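Local coordinates for type IV secretion system protein VirB11 (Brucella suis, PDB 2GZA), which hydrolyses ATP as a hexameric ATPase of the type IV secretion system, which serves virulence, at the interface of chains A and B. Numbering follows the deposited sequence. Chains: chain A/B, Type IV secretion system protein VirB11.

The interface of chains A and B. Residues chain A 127-129, 132, 137; chain B 187, 190-191, 194-195.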
loop_
_atom_site.group_PDB
_atom_site.type_symbol
_atom_site.label_atom_id
_atom_site.label_comp_id
_atom_site.label_asym_id
_atom_site.label_seq_id
_atom_site.Cartn_x
_atom_site.Cartn_y
_atom_site.Cartn_z
ATOM N N ARG A 127 -4.597 -47.473 5.443
ATOM C CA ARG A 127 -4.034 -48.019 6.668
ATOM C C ARG A 127 -4.786 -47.406 7.833
ATOM O O ARG A 127 -5.184 -46.245 7.768
ATOM C CB ARG A 127 -2.559 -47.637 6.827
ATOM C CG ARG A 127 -1.645 -47.851 5.630
ATOM C CD ARG A 127 -0.186 -47.908 6.090
ATOM N NE ARG A 127 0.758 -47.428 5.083
ATOM C CZ ARG A 127 1.263 -48.180 4.108
ATOM N NH1 ARG A 127 0.913 -49.453 3.985
ATOM N NH2 ARG A 127 2.117 -47.657 3.241
ATOM N N THR A 128 -4.974 -48.179 8.897
ATOM C CA THR A 128 -5.444 -47.636 10.166
ATOM C C THR A 128 -4.250 -47.049 10.910
ATOM O O THR A 128 -3.104 -47.234 10.493
ATOM C CB THR A 128 -6.085 -48.719 11.058
ATOM O OG1 THR A 128 -5.149 -49.793 11.258
ATOM C CG2 THR A 128 -7.366 -49.258 10.438
ATOM N N LEU A 129 -4.509 -46.348 12.014
ATOM C CA LEU A 129 -3.422 -45.908 12.881
ATOM C C LEU A 129 -2.698 -47.107 13.487
ATOM O O LEU A 129 -1.493 -47.047 13.711
ATOM C CB LEU A 129 -3.910 -44.981 13.994
ATOM C CG LEU A 129 -4.293 -43.519 13.740
ATOM C CD1 LEU A 129 -4.783 -42.905 15.043
ATOM C CD2 LEU A 129 -3.140 -42.711 13.175
ATOM N N TYR A 132 -0.214 -48.416 10.868
ATOM C CA TYR A 132 0.919 -47.495 10.909
ATOM C C TYR A 132 1.868 -47.820 12.054
ATOM O O TYR A 132 3.077 -47.826 11.869
ATOM C CB TYR A 132 0.453 -46.049 11.057
ATOM C CG TYR A 132 0.220 -45.297 9.770
ATOM C CD1 TYR A 132 -1.021 -44.739 9.487
ATOM C CD2 TYR A 132 1.247 -45.123 8.838
ATOM C CE1 TYR A 132 -1.236 -44.027 8.310
ATOM C CE2 TYR A 132 1.039 -44.414 7.660
ATOM C CZ TYR A 132 -0.207 -43.873 7.405
ATOM O OH TYR A 132 -0.434 -43.177 6.250
ATOM N N PHE A 137 5.811 -46.472 12.371
ATOM C CA PHE A 137 5.528 -45.119 11.916
ATOM C C PHE A 137 5.694 -44.052 13.009
ATOM O O PHE A 137 5.872 -42.856 12.710
ATOM C CB PHE A 137 4.111 -45.083 11.356
ATOM C CG PHE A 137 3.848 -43.934 10.449
ATOM C CD1 PHE A 137 4.459 -43.872 9.196
ATOM C CD2 PHE A 137 2.973 -42.916 10.833
ATOM C CE1 PHE A 137 4.208 -42.804 8.342
ATOM C CE2 PHE A 137 2.711 -41.849 9.988
ATOM C CZ PHE A 137 3.330 -41.783 8.742
ATOM N N GLY B 187 2.989 -39.346 1.637
ATOM C CA GLY B 187 1.877 -40.113 2.188
ATOM C C GLY B 187 0.936 -39.336 3.093
ATOM O O GLY B 187 0.315 -39.927 3.976
ATOM N N THR B 190 -2.766 -40.459 2.806
ATOM C CA THR B 190 -2.978 -41.737 3.468
ATOM C C THR B 190 -3.131 -41.554 4.972
ATOM O O THR B 190 -4.048 -42.118 5.572
ATOM C CB THR B 190 -1.843 -42.730 3.160
ATOM O OG1 THR B 190 -1.593 -42.743 1.753
ATOM C CG2 THR B 190 -2.212 -44.129 3.610
ATOM N N LEU B 191 -2.249 -40.755 5.572
ATOM C CA LEU B 191 -2.353 -40.442 6.996
ATOM C C LEU B 191 -3.652 -39.705 7.297
ATOM O O LEU B 191 -4.327 -40.008 8.279
ATOM C CB LEU B 191 -1.140 -39.649 7.497
ATOM C CG LEU B 191 -1.094 -39.274 8.989
ATOM C CD1 LEU B 191 -1.225 -40.496 9.900
ATOM C CD2 LEU B 191 0.159 -38.489 9.339
ATOM N N ALA B 194 -6.234 -42.171 7.427
ATOM C CA ALA B 194 -6.139 -42.919 8.681
ATOM C C ALA B 194 -6.754 -42.134 9.829
ATOM O O ALA B 194 -7.448 -42.700 10.663
ATOM C CB ALA B 194 -4.699 -43.280 9.000
ATOM N N LEU B 195 -6.504 -40.826 9.857
ATOM C CA LEU B 195 -7.046 -39.951 10.891
ATOM C C LEU B 195 -8.557 -39.794 10.788
ATOM O O LEU B 195 -9.242 -39.656 11.801
ATOM C CB LEU B 195 -6.362 -38.578 10.860
ATOM C CG LEU B 195 -4.886 -38.505 11.246
ATOM C CD1 LEU B 195 -4.322 -37.146 10.901
ATOM C CD2 LEU B 195 -4.676 -38.801 12.719
HETATM O O HOH W 1 -5.142 -44.553 5.201
HETATM O O HOH W 2 -7.017 -45.260 11.753
#
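A:Arg127 in extended conformation and the start of helix 129-134 in chain A lie against helix 188-196 of chain B, with two waters joining the backbones. Water 1 receives the amide of A:Arg127 at 3.0 Å from its N. The same water lies near the carbonyl of A:Arg127 and 2.7 Å from B:Thr190 O, so it spans both chains. One helical turn further along, water 2 is 2.7 Å from A:Leu129 N and also meets B:Ala194 O.

A:Tyr132 is the principal side chain, reaching across with its phenol tip, one ring edge and part of a face. A:Tyr132 CE1 lies 3.6 Å from B:Ala194 CB, and that methyl sits in the ring plane, so the contact is made at the edge. B:Leu191 CD1 instead comes over the ring face, on the side that A:Phe137 also takes, 3.9 Å from A:Tyr132 CE1. With CG anti to the backbone N (chi1 -179°), B:Leu191 extends this methyl branch towards the tyrosine and, more loosely, the rim of A:Phe137. The phenol A:Tyr132 OH is 3.1 Å from B:Leu191 N, but the amide N-H points about perpendicular to this line, towards B:Gly187 O, so any hydrogen bond here would be weak. B:Thr190 lays its methyl CG2 3.3 Å from A:Tyr132 OH.

Within chain A, the tyrosine ring is sandwiched: the CD methylene of A:Arg127 lies over one face towards the rim, and A:Phe137 lies on the other, its ring tilted by roughly 35°. This bracing should limit ring rotation and direct the OH at chain B.

B:Gly187 belongs to the Walker A P-loop, and helix 188-196 follows directly from it. The patch therefore sets a neighbouring subunit against the helix that leaves the P-loop in the hexamer, a placement that could couple subunit packing to the ATP site.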